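Interferon gamma receptor 1 (Gallus gallus, PDB 4EQ3) is probably a cytokine receptor, the chain studied being its extracellular part with two fibronectin type III-like domains, expected to bind interferon gamma. Local coordinates at residues I84-I87 with Q92-Y95. Sequence-based numbering, arbitrary orientation.
Sequences IKAI and QSQY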
ATOM      1  N   ILE A  84      12.892 -16.332  -8.902  1.00 23.79           N
ATOM      2  CA  ILE A  84      12.328 -16.645 -10.202  1.00 24.31           C
ATOM      3  C   ILE A  84      13.351 -17.343 -11.064  1.00 24.13           C
ATOM      4  O   ILE A  84      14.503 -16.941 -11.107  1.00 25.02           O
ATOM      5  CB  ILE A  84      11.915 -15.365 -10.955  1.00 22.90           C
ATOM      6  CG1 ILE A  84      11.160 -14.400 -10.026  1.00 22.06           C
ATOM      7  CG2 ILE A  84      11.098 -15.730 -12.198  1.00 25.26           C
ATOM      8  CD1 ILE A  84      11.826 -13.058  -9.865  1.00 20.98           C
ATOM      9  N   LYS A  85      12.915 -18.364 -11.790  1.00 26.52           N
ATOM     10  CA  LYS A  85      13.776 -18.975 -12.797  1.00 28.52           C
ATOM     11  C   LYS A  85      13.090 -18.870 -14.148  1.00 27.97           C
ATOM     12  O   LYS A  85      11.867 -18.761 -14.215  1.00 29.50           O
ATOM     13  CB  LYS A  85      14.057 -20.446 -12.473  1.00 29.13           C
ATOM     14  CG  LYS A  85      12.818 -21.332 -12.557  1.00 33.23           C
ATOM     15  CD  LYS A  85      13.173 -22.810 -12.416  1.00 37.61           C
ATOM     16  CE  LYS A  85      11.919 -23.653 -12.255  1.00 40.92           C
ATOM     17  NZ  LYS A  85      12.214 -25.113 -12.161  1.00 47.62           N
ATOM     18  N   ALA A  86      13.885 -18.920 -15.215  1.00 27.03           N
ATOM     19  CA  ALA A  86      13.370 -18.861 -16.579  1.00 29.92           C
ATOM     20  C   ALA A  86      13.400 -20.223 -17.265  1.00 35.03           C
ATOM     21  O   ALA A  86      14.341 -21.003 -17.097  1.00 32.71           O
ATOM     22  CB  ALA A  86      14.169 -17.861 -17.396  1.00 27.30           C
ATOM     23  N   ILE A  87      12.366 -20.494 -18.054  1.00 34.21           N
ATOM     24  CA  ILE A  87      12.326 -21.695 -18.868  1.00 39.31           C
ATOM     25  C   ILE A  87      12.316 -21.327 -20.344  1.00 41.39           C
ATOM     26  O   ILE A  87      11.450 -20.582 -20.807  1.00 40.03           O
ATOM     27  CB  ILE A  87      11.096 -22.545 -18.557  1.00 41.01           C
ATOM     28  CG1 ILE A  87      10.990 -22.784 -17.050  1.00 40.86           C
ATOM     29  CG2 ILE A  87      11.170 -23.859 -19.322  1.00 47.35           C
ATOM     30  CD1 ILE A  87       9.685 -23.424 -16.633  1.00 44.20           C
ATOM     31  N   GLN A  92      16.312 -24.717 -18.550  1.00 49.88           N
ATOM     32  CA  GLN A  92      15.947 -23.898 -17.396  1.00 45.05           C
ATOM     33  C   GLN A  92      17.143 -23.088 -16.928  1.00 41.71           C
ATOM     34  O   GLN A  92      18.292 -23.522 -17.062  1.00 38.59           O
ATOM     35  CB  GLN A  92      15.495 -24.773 -16.237  1.00 47.97           C
ATOM     36  CG  GLN A  92      14.165 -25.457 -16.426  1.00 50.81           C
ATOM     37  CD  GLN A  92      13.674 -26.067 -15.130  1.00 53.27           C
ATOM     38  OE1 GLN A  92      14.297 -25.895 -14.079  1.00 50.68           O
ATOM     39  NE2 GLN A  92      12.552 -26.779 -15.193  1.00 58.05           N
ATOM     40  N   SER A  93      16.883 -21.910 -16.375  1.00 32.48           N
ATOM     41  CA  SER A  93      17.944 -21.183 -15.698  1.00 33.15           C
ATOM     42  C   SER A  93      17.924 -21.566 -14.220  1.00 28.83           C
ATOM     43  O   SER A  93      17.050 -22.316 -13.771  1.00 31.51           O
ATOM     44  CB  SER A  93      17.785 -19.668 -15.854  1.00 28.12           C
ATOM     45  OG  SER A  93      16.741 -19.190 -15.029  1.00 25.75           O
ATOM     46  N   GLN A  94      18.886 -21.051 -13.467  1.00 25.57           N
ATOM     47  CA  GLN A  94      18.849 -21.199 -12.022  1.00 28.78           C
ATOM     48  C   GLN A  94      17.947 -20.084 -11.513  1.00 28.78           C
ATOM     49  O   GLN A  94      17.582 -19.177 -12.273  1.00 27.14           O
ATOM     50  CB  GLN A  94      20.248 -21.067 -11.426  1.00 27.09           C
ATOM     51  CG  GLN A  94      21.292 -21.988 -12.051  1.00 28.55           C
ATOM     52  CD  GLN A  94      21.102 -23.462 -11.680  1.00 32.04           C
ATOM     53  OE1 GLN A  94      20.063 -23.864 -11.146  1.00 26.84           O
ATOM     54  NE2 GLN A  94      22.113 -24.274 -11.978  1.00 31.40           N
ATOM     55  N   TYR A  95      17.587 -20.148 -10.239  1.00 29.34           N
ATOM     56  CA  TYR A  95      16.732 -19.136  -9.645  1.00 27.64           C
ATOM     57  C   TYR A  95      17.536 -17.907  -9.279  1.00 26.03           C
ATOM     58  O   TYR A  95      18.706 -18.000  -8.950  1.00 24.19           O
ATOM     59  CB  TYR A  95      16.079 -19.667  -8.380  1.00 27.44           C
ATOM     60  CG  TYR A  95      14.821 -20.463  -8.589  1.00 28.65           C
ATOM     61  CD1 TYR A  95      13.659 -19.860  -9.062  1.00 28.34           C
ATOM     62  CD2 TYR A  95      14.779 -21.809  -8.271  1.00 31.41           C
ATOM     63  CE1 TYR A  95      12.501 -20.591  -9.230  1.00 31.15           C
ATOM     64  CE2 TYR A  95      13.629 -22.543  -8.436  1.00 35.39           C
ATOM     65  CZ  TYR A  95      12.495 -21.933  -8.915  1.00 32.90           C
ATOM     66  OH  TYR A  95      11.351 -22.674  -9.073  1.00 38.55           O
TER
HETATM   67  O   HOH W   1      11.537 -25.411  -9.165  1.00 39.33           O
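S93 meets the backbone of A86 twice. S93 N donates to A86 O at 2.8 Å. A86 N donates to S93 OG at 2.9 Å, with a nearly straight N-H...O angle of 173°. The serine torsion that sets OG between its own N and carbonyl carbon (chi1 75°) turns the hydroxyl to this task. The A86 N to S93 OG bond bridges the two strands where the edge strand 91-97 is interrupted, and the hydroxyl apparently takes the place of a main-chain acceptor. S93 OG also donates to Q94 O, 2.9 Å away. This part is tightly packed: S93 and A86 are buried, and P14 and V11 also touch S93. K85 on Y95 is equally close. K85 runs extended over one face of the ring, with K85 CB 3.8 Å from the ring centroid in a CH-pi contact. The ring edge lies by the I84-K85 peptide, Y95 CD1 being 3.2 Å from K85 N.

The solvent side is looser. K85 NZ donates to Q92 OE1 at 2.9 Å, from above the amide plane. A water links K85 NZ to Y95 OH. I87 and Q92 form the antiparallel non-hydrogen-bonded pair of the 81-88/91-97 hairpin. Their side chains lie side by side in light contact, I87 CG1 to Q92 CG at 4.2 Å.

Accepting from A86 N and donating to Q94 O probably fixes the hydroxyl's rotation. The K85 ammonium meets a neutral amide and water here, not a carboxylate of either segment, so its hold is probably softer.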